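Local atomic coordinates of sensor protein TorS (Vibrio parahaemolyticus, PDB entry 3O1I), a protein that probably acts as the sensor histidine kinase of a two-component phosphorelay, using ATP to phosphorylate a protein histidine, with this chain forming its sensor domain. Residues Arg116-Asn121 against Val210-Arg215; Glu110-Thr115 against Glu165-Ala170. All coordinates share one frame; numbering follows the deposited sequence.

Contact 1: Arg116-Asn121 against Val210-Arg215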
loop_
_atom_site.group_PDB
_atom_site.type_symbol
_atom_site.label_atom_id
_atom_site.label_comp_id
_atom_site.label_asym_id
_atom_site.label_seq_id
_atom_site.Cartn_x
_atom_site.Cartn_y
_atom_site.Cartn_z
ATOM N N ARG B 116 8.237 7.511 5.314
ATOM C CA ARG B 116 8.353 6.463 6.328
ATOM C C ARG B 116 9.151 7.025 7.498
ATOM O O ARG B 116 8.837 6.793 8.670
ATOM C CB ARG B 116 9.078 5.246 5.763
ATOM C CG ARG B 116 9.014 4.053 6.673
ATOM C CD ARG B 116 9.779 2.872 6.134
ATOM N NE ARG B 116 9.243 1.633 6.690
ATOM C CZ ARG B 116 8.128 1.042 6.261
ATOM N NH1 ARG B 116 7.427 1.568 5.263
ATOM N NH2 ARG B 116 7.703 -0.075 6.837
ATOM N N THR B 117 10.192 7.770 7.148
ATOM C CA THR B 117 11.064 8.414 8.112
ATOM C C THR B 117 10.273 9.355 9.030
ATOM O O THR B 117 10.440 9.339 10.252
ATOM C CB THR B 117 12.135 9.218 7.384
ATOM O OG1 THR B 117 12.918 8.340 6.570
ATOM C CG2 THR B 117 13.033 9.888 8.361
ATOM N N GLN B 118 9.408 10.174 8.443
ATOM C CA GLN B 118 8.611 11.098 9.232
ATOM C C GLN B 118 7.679 10.324 10.159
ATOM O O GLN B 118 7.322 10.812 11.234
ATOM C CB GLN B 118 7.800 12.006 8.318
ATOM C CG GLN B 118 8.658 12.880 7.428
ATOM C CD GLN B 118 7.850 13.635 6.380
ATOM O OE1 GLN B 118 7.028 14.496 6.697
ATOM N NE2 GLN B 118 8.083 13.304 5.119
ATOM N N VAL B 119 7.278 9.122 9.743
ATOM C CA VAL B 119 6.394 8.305 10.566
ATOM C C VAL B 119 7.165 7.796 11.775
ATOM O O VAL B 119 6.636 7.728 12.900
ATOM C CB VAL B 119 5.825 7.099 9.782
ATOM C CG1 VAL B 119 5.184 6.091 10.730
ATOM C CG2 VAL B 119 4.779 7.572 8.823
ATOM N N GLN B 120 8.421 7.448 11.547
ATOM C CA GLN B 120 9.238 6.944 12.626
ATOM C C GLN B 120 9.668 8.053 13.583
ATOM O O GLN B 120 9.699 7.843 14.806
ATOM C CB GLN B 120 10.440 6.205 12.054
ATOM C CG GLN B 120 10.110 4.769 11.658
ATOM C CD GLN B 120 11.019 4.242 10.568
ATOM O OE1 GLN B 120 12.251 4.295 10.683
ATOM N NE2 GLN B 120 10.418 3.728 9.498
ATOM N N ASN B 121 9.985 9.227 13.030
ATOM C CA ASN B 121 10.395 10.365 13.840
ATOM C C ASN B 121 9.242 10.722 14.765
ATOM O O ASN B 121 9.337 10.557 15.982
ATOM C CB ASN B 121 10.736 11.575 12.961
ATOM C CG ASN B 121 12.040 11.402 12.203
ATOM O OD1 ASN B 121 12.896 10.598 12.589
ATOM N ND2 ASN B 121 12.206 12.166 11.126
ATOM N N VAL B 210 1.698 20.205 5.339
ATOM C CA VAL B 210 2.508 19.660 6.430
ATOM C C VAL B 210 3.538 20.672 6.950
ATOM O O VAL B 210 4.190 21.384 6.174
ATOM C CB VAL B 210 3.228 18.358 6.007
ATOM C CG1 VAL B 210 4.478 18.130 6.846
ATOM C CG2 VAL B 210 2.290 17.192 6.189
ATOM N N GLU B 211 3.674 20.716 8.275
ATOM C CA GLU B 211 4.583 21.631 8.969
ATOM C C GLU B 211 6.073 21.522 8.623
ATOM O O GLU B 211 6.718 22.538 8.357
ATOM C CB GLU B 211 4.399 21.481 10.489
ATOM C CG GLU B 211 5.482 22.154 11.340
ATOM C CD GLU B 211 5.188 22.094 12.842
ATOM O OE1 GLU B 211 4.653 21.065 13.313
ATOM O OE2 GLU B 211 5.506 23.072 13.558
ATOM N N ASP B 212 6.623 20.308 8.639
ATOM C CA ASP B 212 8.042 20.104 8.333
ATOM C C ASP B 212 8.460 20.942 7.116
ATOM O O ASP B 212 8.136 20.612 5.980
ATOM C CB ASP B 212 8.327 18.617 8.081
ATOM C CG ASP B 212 7.922 17.726 9.260
ATOM O OD1 ASP B 212 7.968 18.192 10.425
ATOM O OD2 ASP B 212 7.572 16.545 9.026
ATOM N N PRO B 213 9.213 22.030 7.348
ATOM C CA PRO B 213 9.693 22.957 6.314
ATOM C C PRO B 213 10.465 22.325 5.174
ATOM O O PRO B 213 10.000 22.254 4.041
ATOM C CB PRO B 213 10.579 23.931 7.095
ATOM C CG PRO B 213 10.100 23.798 8.526
ATOM C CD PRO B 213 9.872 22.320 8.632
ATOM N N THR B 214 11.669 21.882 5.498
ATOM C CA THR B 214 12.566 21.282 4.532
ATOM C C THR B 214 11.990 20.046 3.855
ATOM O O THR B 214 12.185 19.833 2.660
ATOM C CB THR B 214 13.895 20.905 5.207
ATOM O OG1 THR B 214 14.379 22.021 5.969
ATOM C CG2 THR B 214 14.933 20.521 4.159
ATOM N N ARG B 215 11.273 19.236 4.621
ATOM C CA ARG B 215 10.694 18.015 4.084
ATOM C C ARG B 215 9.460 18.199 3.225
ATOM O O ARG B 215 9.176 17.370 2.364
ATOM C CB ARG B 215 10.407 17.044 5.215
ATOM C CG ARG B 215 11.676 16.488 5.820
ATOM C CD ARG B 215 11.331 15.690 7.020
ATOM N NE ARG B 215 12.435 14.876 7.483
ATOM C CZ ARG B 215 12.373 14.174 8.603
ATOM N NH1 ARG B 215 11.262 14.214 9.336
ATOM N NH2 ARG B 215 13.404 13.435 8.987
#
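R215 and Q118 meet because each sets its CG anti to its own carbonyl carbon, with chi1 of -70° and -62°, and then runs on extended, so that the two chains lie side by side, pointing opposite ways. The backbones stay apart, the nearest CA atoms (Q118 and R215) being 8.9 Å from each other, and the contact is made by side chains, chiefly these two. Along the overlap, Q118 CG lies 3.5 Å from R215 NH1, while Q118 CD is 4.1 Å from R215 CD. The guanidinium then reaches N121, whose amide plane is nearly coplanar with it (6°); which way round that amide sits is doubtful, so the polar pairing is left open. T117 stands across the end of the arginine and touches R215 NH2 with its methyl CG2 at 3.6 Å; its hydroxyl is bonded instead to the carbonyl of Q113. The oxygens Q118 OE1 and D212 OD2 come within 3.1 Å, but both are acceptors and no hydrogen bond joins them. D212 occupies the N-cap position of helix 213-227 without making a capping bond. This is side-chain packing where the loop between helices 186-208 and 213-227 returns to the long helix 63-138 of the all-helical sensor domain. L15 of the periplasmic protein TorT, a separate chain, packs on T117 and N121, while helix 142-180 lies alongside, its L163 touching Q118 and V119.

Contact 2: Glu110-Thr115 against Glu165-Ala170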
loop_
_atom_site.group_PDB
_atom_site.type_symbol
_atom_site.label_atom_id
_atom_site.label_comp_id
_atom_site.label_asym_id
_atom_site.label_seq_id
_atom_site.Cartn_x
_atom_site.Cartn_y
_atom_site.Cartn_z
ATOM N N GLU B 110 12.044 6.753 -3.073
ATOM C CA GLU B 110 12.573 7.758 -2.173
ATOM C C GLU B 110 11.436 8.370 -1.362
ATOM O O GLU B 110 11.509 8.467 -0.136
ATOM C CB GLU B 110 13.317 8.830 -2.969
ATOM C CG GLU B 110 13.780 9.984 -2.135
ATOM C CD GLU B 110 14.854 10.798 -2.822
ATOM O OE1 GLU B 110 14.904 10.793 -4.075
ATOM O OE2 GLU B 110 15.641 11.461 -2.107
ATOM N N LEU B 111 10.385 8.779 -2.058
ATOM C CA LEU B 111 9.218 9.380 -1.428
ATOM C C LEU B 111 8.625 8.461 -0.367
ATOM O O LEU B 111 8.147 8.899 0.670
ATOM C CB LEU B 111 8.165 9.675 -2.479
ATOM C CG LEU B 111 6.921 10.368 -1.943
ATOM C CD1 LEU B 111 7.287 11.740 -1.350
ATOM C CD2 LEU B 111 5.922 10.516 -3.088
ATOM N N GLU B 112 8.659 7.171 -0.623
ATOM C CA GLU B 112 8.101 6.243 0.334
ATOM C C GLU B 112 8.954 6.256 1.600
ATOM O O GLU B 112 8.444 6.445 2.693
ATOM C CB GLU B 112 8.027 4.853 -0.309
ATOM C CG GLU B 112 7.339 3.811 0.520
ATOM C CD GLU B 112 8.240 3.252 1.592
ATOM O OE1 GLU B 112 9.412 2.966 1.286
ATOM O OE2 GLU B 112 7.775 3.081 2.734
ATOM N N GLN B 113 10.258 6.079 1.430
ATOM C CA GLN B 113 11.227 6.084 2.529
ATOM C C GLN B 113 11.212 7.428 3.269
ATOM O O GLN B 113 11.334 7.483 4.501
ATOM C CB GLN B 113 12.635 5.802 1.974
ATOM C CG GLN B 113 12.769 4.435 1.340
ATOM C CD GLN B 113 14.097 4.239 0.650
ATOM O OE1 GLN B 113 14.855 5.192 0.496
ATOM N NE2 GLN B 113 14.384 3.001 0.211
ATOM N N LEU B 114 11.055 8.515 2.518
ATOM C CA LEU B 114 11.009 9.819 3.138
ATOM C C LEU B 114 9.811 9.924 4.069
ATOM O O LEU B 114 9.946 10.337 5.215
ATOM C CB LEU B 114 10.942 10.929 2.087
ATOM C CG LEU B 114 11.003 12.340 2.703
ATOM C CD1 LEU B 114 12.167 12.426 3.676
ATOM C CD2 LEU B 114 11.163 13.383 1.616
ATOM N N THR B 115 8.635 9.558 3.593
ATOM C CA THR B 115 7.476 9.653 4.455
ATOM C C THR B 115 7.535 8.614 5.558
ATOM O O THR B 115 6.949 8.813 6.618
ATOM C CB THR B 115 6.175 9.477 3.678
ATOM O OG1 THR B 115 6.177 8.208 3.014
ATOM C CG2 THR B 115 6.028 10.581 2.674
ATOM N N GLU B 165 -1.198 8.161 6.963
ATOM C CA GLU B 165 -1.930 8.207 5.711
ATOM C C GLU B 165 -1.051 8.658 4.552
ATOM O O GLU B 165 -1.109 8.109 3.450
ATOM C CB GLU B 165 -3.137 9.147 5.843
ATOM C CG GLU B 165 -4.361 8.501 6.504
ATOM C CD GLU B 165 -4.858 7.255 5.750
ATOM O OE1 GLU B 165 -5.222 7.372 4.554
ATOM O OE2 GLU B 165 -4.883 6.156 6.355
ATOM N N LEU B 166 -0.235 9.671 4.813
ATOM C CA LEU B 166 0.653 10.218 3.808
ATOM C C LEU B 166 1.546 9.086 3.318
ATOM O O LEU B 166 1.774 8.931 2.122
ATOM C CB LEU B 166 1.486 11.336 4.427
ATOM C CG LEU B 166 2.207 12.282 3.469
ATOM C CD1 LEU B 166 1.191 13.031 2.625
ATOM C CD2 LEU B 166 3.041 13.249 4.272
ATOM N N HIS B 167 2.033 8.291 4.266
ATOM C CA HIS B 167 2.892 7.148 3.979
ATOM C C HIS B 167 2.101 6.141 3.161
ATOM O O HIS B 167 2.599 5.587 2.185
ATOM C CB HIS B 167 3.340 6.498 5.284
ATOM C CG HIS B 167 4.228 5.315 5.089
ATOM N ND1 HIS B 167 5.162 5.250 4.076
ATOM C CD2 HIS B 167 4.339 4.155 5.778
ATOM C CE1 HIS B 167 5.808 4.099 4.149
ATOM N NE2 HIS B 167 5.328 3.417 5.172
ATOM N N LEU B 168 0.863 5.907 3.577
ATOM C CA LEU B 168 -0.008 4.977 2.891
ATOM C C LEU B 168 -0.138 5.386 1.424
ATOM O O LEU B 168 0.013 4.559 0.532
ATOM C CB LEU B 168 -1.384 4.969 3.563
ATOM C CG LEU B 168 -2.445 3.963 3.103
ATOM C CD1 LEU B 168 -1.872 2.563 3.166
ATOM C CD2 LEU B 168 -3.679 4.070 3.988
ATOM N N LEU B 169 -0.400 6.663 1.173
ATOM C CA LEU B 169 -0.552 7.145 -0.192
ATOM C C LEU B 169 0.720 7.037 -1.010
ATOM O O LEU B 169 0.686 6.695 -2.200
ATOM C CB LEU B 169 -1.008 8.600 -0.203
ATOM C CG LEU B 169 -2.366 8.915 0.410
ATOM C CD1 LEU B 169 -2.845 10.249 -0.140
ATOM C CD2 LEU B 169 -3.361 7.822 0.079
ATOM N N ALA B 170 1.842 7.357 -0.383
ATOM C CA ALA B 170 3.119 7.285 -1.066
ATOM C C ALA B 170 3.377 5.824 -1.406
ATOM O O ALA B 170 3.943 5.502 -2.442
ATOM C CB ALA B 170 4.237 7.835 -0.158
#
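T115 and A170 both point into the interface, and H167 reaches in beside them. A weak hydrogen bond runs from H167 ND1 to T115 OG1 (3.3 Å), the hydroxyl oxygen lying at the edge of the imidazole, near its plane. The same oxygen touches the methyl of A170, with T115 OG1 3.7 Å from A170 CB, and that methyl also packs on L111, whose CG is 4.1 Å from A170 CB. On the other branch of the threonine, T115 CG2 comes to 4.3 Å from L166 CG.

Two torsions explain the focus on one oxygen. In T115 the hydroxyl sits between the backbone N and the carbonyl carbon (chi1 58°), which also keeps it near its own helix: T115 OG1 is 2.9 Å from E112 O and 3.1 Å from L111 O, and either carbonyl could take its proton. In H167, CG anti to the backbone N carries the imidazole toward the other helix, where ND1 meets that oxygen.

This is close antiparallel helix packing within a helical hairpin, formed by helices 63-138 and 142-180. The local axes run at 165° and approach to 8.8 Å, a spacing helped by the small A170: its CA lies 5.3 Å from that of E112.

Further out, E112 forms a salt bridge with R116, one turn along the same helix. M219 of helix 213-227 covers T115 and L166, and M203 of helix 186-208 covers A170. At the subunit interface, the H167 ring meets that of H164 of the second subunit, the planes at about 35°.

In the fold
After helices 5-26 and 32-58, helix 63-138 supplies the first half of both contacts, 110-115 followed immediately by 116-121. After the turn to helix 142-180 the chain comes back antiparallel, and residues 165-170 close contact 2 across 49 intervening residues. Helix 186-208 follows, and the chain at 210-215 closes contact 1 over a span of 88 residues. The two closures cross rather than nest, since their segments alternate. Their centres lie 10 Å apart and are bridged by H167, whose CB is 4.0 Å from V119 CG2. Contact 2 joins the two arms of the hairpin, contact 1 ties the start of helix 213-227 to it, and both regions touch the second subunit and TorT.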